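Long-range contacts in putative glycosyltransferase (GalT1) (Streptococcus parasanguinis FW213, PDB 5HEA), which probably transfers a sugar from a nucleotide-activated donor, this chain being the C-terminal part of the protein, with a GT-A type glycosyltransferase domain: residues S73-N77 and R182-G186; F131-I135 and N209-Y214. All coordinates share one frame; numbering follows the deposited sequence.

Interaction 1. Residues S73-N77 and R182-G186; sequences SAARN and RFPLG
Asn77 reaches from helix 72-82 to the backbone of Phe183 and grips it with both ends of its amide. Followed outward, its CB lies 4.2 Å from Arg182 CD, a loose aliphatic touch. With CG anti to its own carbonyl carbon (chi1 -68°), the amide leans toward the loop. There OD1 accepts the N-H of Phe183 on an in-plane lone pair, at 2.8 Å from Phe183 N. The other branch, ND2, donates to Phe183 O at 2.8 Å; this bond is nearly straight (173°) and lies in the amide plane. Asparagine suits the place because it offers an acceptor and a donor side by side, matching the N-H and C=O of one residue in an irregular chain. The two bonds fix the rotation of the amide, and OD1 also sits at the edge of the Phe183 ring.

In the GT-A fold, whose parallel core strands alternate with helices, helix 72-82 follows strand 62-66, and here it receives a loop that leads from strand 171-174 to helix 195-201. One turn earlier, Ser73 donates its hydroxyl to the same loop, OG lying 2.7 Å from Pro184 O and above the carbonyl plane. Proline has no N-H to offer, but its carbonyl remains available.

Phe183 fills the buried side. One face of its ring takes a CH-pi contact from Arg76, whose CD stands 3.9 Å from the centroid; Phe90 meets the ring edge-to-face. The extended arginine chain supplies this greasy methylene and carries its charge onward to a salt bridge with Glu190. At the exposed end, Leu185 CD1 lies 3.9 Å from Ala74 CB, while Leu185 N bonds to Glu277 of a second subunit.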
loop_
_atom_site.group_PDB
_atom_site.type_symbol
_atom_site.label_atom_id
_atom_site.label_comp_id
_atom_site.label_asym_id
_atom_site.label_seq_id
_atom_site.Cartn_x
_atom_site.Cartn_y
_atom_site.Cartn_z
ATOM N N SER A 73 18.681 -12.734 6.990
ATOM C CA SER A 73 19.748 -11.753 7.258
ATOM C C SER A 73 19.548 -11.090 8.610
ATOM O O SER A 73 20.482 -10.977 9.398
ATOM C CB SER A 73 19.803 -10.664 6.189
ATOM O OG SER A 73 20.242 -11.190 4.954
ATOM N N ALA A 74 18.323 -10.640 8.866
ATOM C CA ALA A 74 18.010 -10.011 10.135
ATOM C C ALA A 74 18.193 -10.984 11.291
ATOM O O ALA A 74 18.661 -10.597 12.363
ATOM C CB ALA A 74 16.587 -9.450 10.123
ATOM N N ALA A 75 17.828 -12.245 11.080
ATOM C CA ALA A 75 18.004 -13.258 12.117
ATOM C C ALA A 75 19.485 -13.457 12.460
ATOM O O ALA A 75 19.860 -13.536 13.631
ATOM C CB ALA A 75 17.367 -14.587 11.688
ATOM N N ARG A 76 20.334 -13.546 11.444
ATOM C CA ARG A 76 21.762 -13.740 11.708
ATOM C C ARG A 76 22.364 -12.505 12.381
ATOM O O ARG A 76 23.177 -12.625 13.292
ATOM C CB ARG A 76 22.525 -14.062 10.423
ATOM C CG ARG A 76 22.145 -15.397 9.804
ATOM C CD ARG A 76 23.169 -15.826 8.764
ATOM N NE ARG A 76 22.800 -17.076 8.107
ATOM C CZ ARG A 76 22.237 -17.129 6.907
ATOM N NH1 ARG A 76 22.001 -16.003 6.261
ATOM N NH2 ARG A 76 21.915 -18.290 6.353
ATOM N N ASN A 77 21.966 -11.318 11.928
ATOM C CA ASN A 77 22.481 -10.078 12.513
ATOM C C ASN A 77 22.119 -9.976 14.002
ATOM O O ASN A 77 22.908 -9.483 14.804
ATOM C CB ASN A 77 21.972 -8.843 11.746
ATOM C CG ASN A 77 22.540 -8.743 10.331
ATOM O OD1 ASN A 77 23.602 -9.292 10.035
ATOM N ND2 ASN A 77 21.836 -8.017 9.452
ATOM N N ARG A 182 27.700 -6.847 8.525
ATOM C CA ARG A 182 26.366 -7.408 8.769
ATOM C C ARG A 182 25.812 -7.952 7.470
ATOM O O ARG A 182 26.214 -7.510 6.388
ATOM C CB ARG A 182 25.407 -6.336 9.336
ATOM C CG ARG A 182 25.742 -5.881 10.769
ATOM C CD ARG A 182 25.717 -7.054 11.756
ATOM N NE ARG A 182 25.948 -6.647 13.144
ATOM C CZ ARG A 182 27.150 -6.537 13.710
ATOM N NH1 ARG A 182 28.257 -6.786 13.011
ATOM N NH2 ARG A 182 27.247 -6.169 14.983
ATOM N N PHE A 183 24.901 -8.920 7.574
ATOM C CA PHE A 183 24.208 -9.436 6.405
ATOM C C PHE A 183 23.207 -8.371 5.945
ATOM O O PHE A 183 22.557 -7.748 6.773
ATOM C CB PHE A 183 23.486 -10.744 6.736
ATOM C CG PHE A 183 24.424 -11.881 7.092
ATOM C CD1 PHE A 183 24.923 -12.006 8.382
ATOM C CD2 PHE A 183 24.827 -12.797 6.129
ATOM C CE1 PHE A 183 25.809 -13.042 8.718
ATOM C CE2 PHE A 183 25.713 -13.836 6.455
ATOM C CZ PHE A 183 26.196 -13.951 7.754
ATOM N N PRO A 184 23.085 -8.170 4.624
ATOM C CA PRO A 184 22.148 -7.206 4.019
ATOM C C PRO A 184 20.677 -7.598 4.170
ATOM O O PRO A 184 20.300 -8.726 3.871
ATOM C CB PRO A 184 22.547 -7.220 2.538
ATOM C CG PRO A 184 23.185 -8.560 2.342
ATOM C CD PRO A 184 23.949 -8.796 3.612
ATOM N N LEU A 185 19.850 -6.657 4.613
ATOM C CA LEU A 185 18.460 -6.943 4.947
ATOM C C LEU A 185 17.580 -7.223 3.738
ATOM O O LEU A 185 17.780 -6.657 2.660
ATOM C CB LEU A 185 17.858 -5.806 5.776
ATOM C CG LEU A 185 18.259 -5.745 7.251
ATOM C CD1 LEU A 185 18.685 -7.121 7.763
ATOM C CD2 LEU A 185 19.338 -4.719 7.512
ATOM N N GLY A 186 16.619 -8.126 3.927
ATOM C CA GLY A 186 15.600 -8.414 2.932
ATOM C C GLY A 186 16.139 -9.096 1.694
ATOM O O GLY A 186 15.387 -9.447 0.786
HETATM O O HOH W 1 16.487 -10.122 6.661
#

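Interaction 2. Residues F131-I135 and N209-Y214; sequences FLFSI and NEGSYY
Phe131 and Tyr214 both place CG beside the backbone N (chi1 -71° and -67°), which turns their rings toward each other in a T-shaped pair. The edge of Phe131 points at the face of Tyr214, with centroids 5.1 Å apart and planes at 72°. This joins two parts of the mixed sheet of the GT-A domain: strands 130-132 and 204-217 both pair with strand 116-125, so the aromatic side chains meet across the strand between them.

Phe133, at the centre of an inverse gamma turn just past its strand, adds a third ring. Its CE1 comes 3.6 Å from Tyr214 OH, the hydroxyl lying near the plane of the phenylalanine ring. Tyrosine suits this boundary, giving a ring face to Phe131 while its hydroxyl hydrogen-bonds to the carboxylate of Glu98; Phe96 also meets its ring.

Farther along, Ile135 leans on backbone with its CG2 branch, which is 3.4 Å from Asn209 O and 3.8 Å from Gly211 N. Gly211, lacking a side chain, lets the branched isoleucine settle close to the main chain. Asn209 turns its amide broadside to the same methyl; its OD1 accepts from the side-chain amide of Asn120 and its ND2 donates to the backbone O of Lys139. A water bridges the two backbones, accepting from Gly211 N at 2.7 Å and donating to Ile135 O at 3.1 Å.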
loop_
_atom_site.group_PDB
_atom_site.type_symbol
_atom_site.label_atom_id
_atom_site.label_comp_id
_atom_site.label_asym_id
_atom_site.label_seq_id
_atom_site.Cartn_x
_atom_site.Cartn_y
_atom_site.Cartn_z
ATOM N N PHE A 131 23.267 -40.667 2.770
ATOM C CA PHE A 131 24.388 -39.746 2.760
ATOM C C PHE A 131 25.092 -39.803 1.424
ATOM O O PHE A 131 25.192 -40.860 0.799
ATOM C CB PHE A 131 25.391 -40.108 3.847
ATOM C CG PHE A 131 24.914 -39.826 5.233
ATOM C CD1 PHE A 131 25.151 -38.593 5.817
ATOM C CD2 PHE A 131 24.255 -40.804 5.967
ATOM C CE1 PHE A 131 24.721 -38.328 7.115
ATOM C CE2 PHE A 131 23.823 -40.556 7.260
ATOM C CZ PHE A 131 24.058 -39.314 7.839
ATOM N N LEU A 132 25.591 -38.655 0.994
ATOM C CA LEU A 132 26.527 -38.600 -0.108
ATOM C C LEU A 132 27.879 -38.168 0.464
ATOM O O LEU A 132 28.055 -37.015 0.867
ATOM C CB LEU A 132 26.036 -37.622 -1.169
ATOM C CG LEU A 132 26.966 -37.478 -2.375
ATOM C CD1 LEU A 132 27.096 -38.823 -3.087
ATOM C CD2 LEU A 132 26.467 -36.388 -3.316
ATOM N N PHE A 133 28.821 -39.102 0.541
ATOM C CA PHE A 133 30.130 -38.794 1.102
ATOM C C PHE A 133 31.088 -38.345 0.011
ATOM O O PHE A 133 31.974 -39.092 -0.394
ATOM C CB PHE A 133 30.696 -39.997 1.845
ATOM C CG PHE A 133 29.904 -40.379 3.058
ATOM C CD1 PHE A 133 29.903 -39.568 4.181
ATOM C CD2 PHE A 133 29.168 -41.558 3.082
ATOM C CE1 PHE A 133 29.174 -39.922 5.309
ATOM C CE2 PHE A 133 28.447 -41.919 4.202
ATOM C CZ PHE A 133 28.448 -41.098 5.319
ATOM N N SER A 134 30.897 -37.118 -0.462
ATOM C CA SER A 134 31.722 -36.554 -1.526
ATOM C C SER A 134 33.157 -36.347 -1.058
ATOM O O SER A 134 34.103 -36.551 -1.817
ATOM C CB SER A 134 31.146 -35.217 -1.986
ATOM O OG SER A 134 29.772 -35.337 -2.310
ATOM N N ILE A 135 33.305 -35.932 0.198
ATOM C CA ILE A 135 34.617 -35.702 0.787
ATOM C C ILE A 135 34.996 -36.926 1.607
ATOM O O ILE A 135 34.380 -37.213 2.634
ATOM C CB ILE A 135 34.621 -34.449 1.685
ATOM C CG1 ILE A 135 33.999 -33.267 0.943
ATOM C CG2 ILE A 135 36.036 -34.117 2.136
ATOM C CD1 ILE A 135 34.710 -32.933 -0.360
ATOM N N ASN A 209 39.911 -30.188 4.898
ATOM C CA ASN A 209 39.086 -30.880 3.918
ATOM C C ASN A 209 38.420 -32.120 4.491
ATOM O O ASN A 209 38.729 -33.244 4.097
ATOM C CB ASN A 209 39.870 -31.255 2.658
ATOM C CG ASN A 209 38.953 -31.529 1.473
ATOM O OD1 ASN A 209 37.940 -30.852 1.310
ATOM N ND2 ASN A 209 39.285 -32.538 0.663
ATOM N N GLU A 210 37.512 -31.900 5.431
ATOM C CA GLU A 210 36.696 -32.975 5.979
ATOM C C GLU A 210 35.231 -32.546 5.898
ATOM O O GLU A 210 34.900 -31.381 6.150
ATOM C CB GLU A 210 37.095 -33.273 7.428
ATOM C CG GLU A 210 37.012 -32.071 8.359
ATOM C CD GLU A 210 37.411 -32.406 9.795
ATOM O OE1 GLU A 210 38.545 -32.896 10.000
ATOM O OE2 GLU A 210 36.589 -32.174 10.715
ATOM N N GLY A 211 34.357 -33.473 5.525
ATOM C CA GLY A 211 32.937 -33.172 5.432
ATOM C C GLY A 211 32.249 -33.456 6.758
ATOM O O GLY A 211 31.498 -34.415 6.872
ATOM N N SER A 212 32.516 -32.627 7.763
ATOM C CA SER A 212 32.004 -32.860 9.111
ATOM C C SER A 212 30.663 -32.173 9.329
ATOM O O SER A 212 29.974 -32.409 10.329
ATOM C CB SER A 212 33.010 -32.361 10.138
ATOM O OG SER A 212 34.219 -33.089 10.018
ATOM N N TYR A 213 30.313 -31.314 8.385
ATOM C CA TYR A 213 29.004 -30.662 8.366
ATOM C C TYR A 213 28.166 -31.369 7.306
ATOM O O TYR A 213 28.671 -31.673 6.218
ATOM C CB TYR A 213 29.189 -29.188 8.003
ATOM C CG TYR A 213 27.928 -28.328 8.068
ATOM C CD1 TYR A 213 27.022 -28.306 7.010
ATOM C CD2 TYR A 213 27.676 -27.514 9.168
ATOM C CE1 TYR A 213 25.870 -27.496 7.048
ATOM C CE2 TYR A 213 26.525 -26.712 9.231
ATOM C CZ TYR A 213 25.630 -26.709 8.165
ATOM O OH TYR A 213 24.498 -25.911 8.206
ATOM N N TYR A 214 26.898 -31.640 7.621
ATOM C CA TYR A 214 25.989 -32.289 6.677
ATOM C C TYR A 214 24.887 -31.349 6.181
ATOM O O TYR A 214 24.075 -30.842 6.959
ATOM C CB TYR A 214 25.412 -33.582 7.270
ATOM C CG TYR A 214 26.483 -34.645 7.452
ATOM C CD1 TYR A 214 26.937 -35.391 6.367
ATOM C CD2 TYR A 214 27.058 -34.879 8.697
ATOM C CE1 TYR A 214 27.931 -36.348 6.520
ATOM C CE2 TYR A 214 28.054 -35.828 8.860
ATOM C CZ TYR A 214 28.484 -36.556 7.765
ATOM O OH TYR A 214 29.465 -37.510 7.909
HETATM O O HOH W 2 35.462 -35.928 5.182
#

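Overall arrangement
Interactions 1 and 2 lie on opposite sides of the chain's centre, their own centres 27 Å apart, and share no helix or strand. Each is partly buried, with a buried side and an exposed margin. Interaction 1 ties a helix to an irregular loop: side chains of the helix answer backbone groups of the loop through three hydrogen bonds, with a phenylalanine and aliphatic contacts beside them. Interaction 2 brings the end of strand 130-132 and the loop after it against the bent strand 204-217; both strands bond to a shared neighbour, and aromatic and aliphatic contacts and one water link them. A second subunit borders interaction 1, whereas interaction 2 is untouched by other chains of the hexamer.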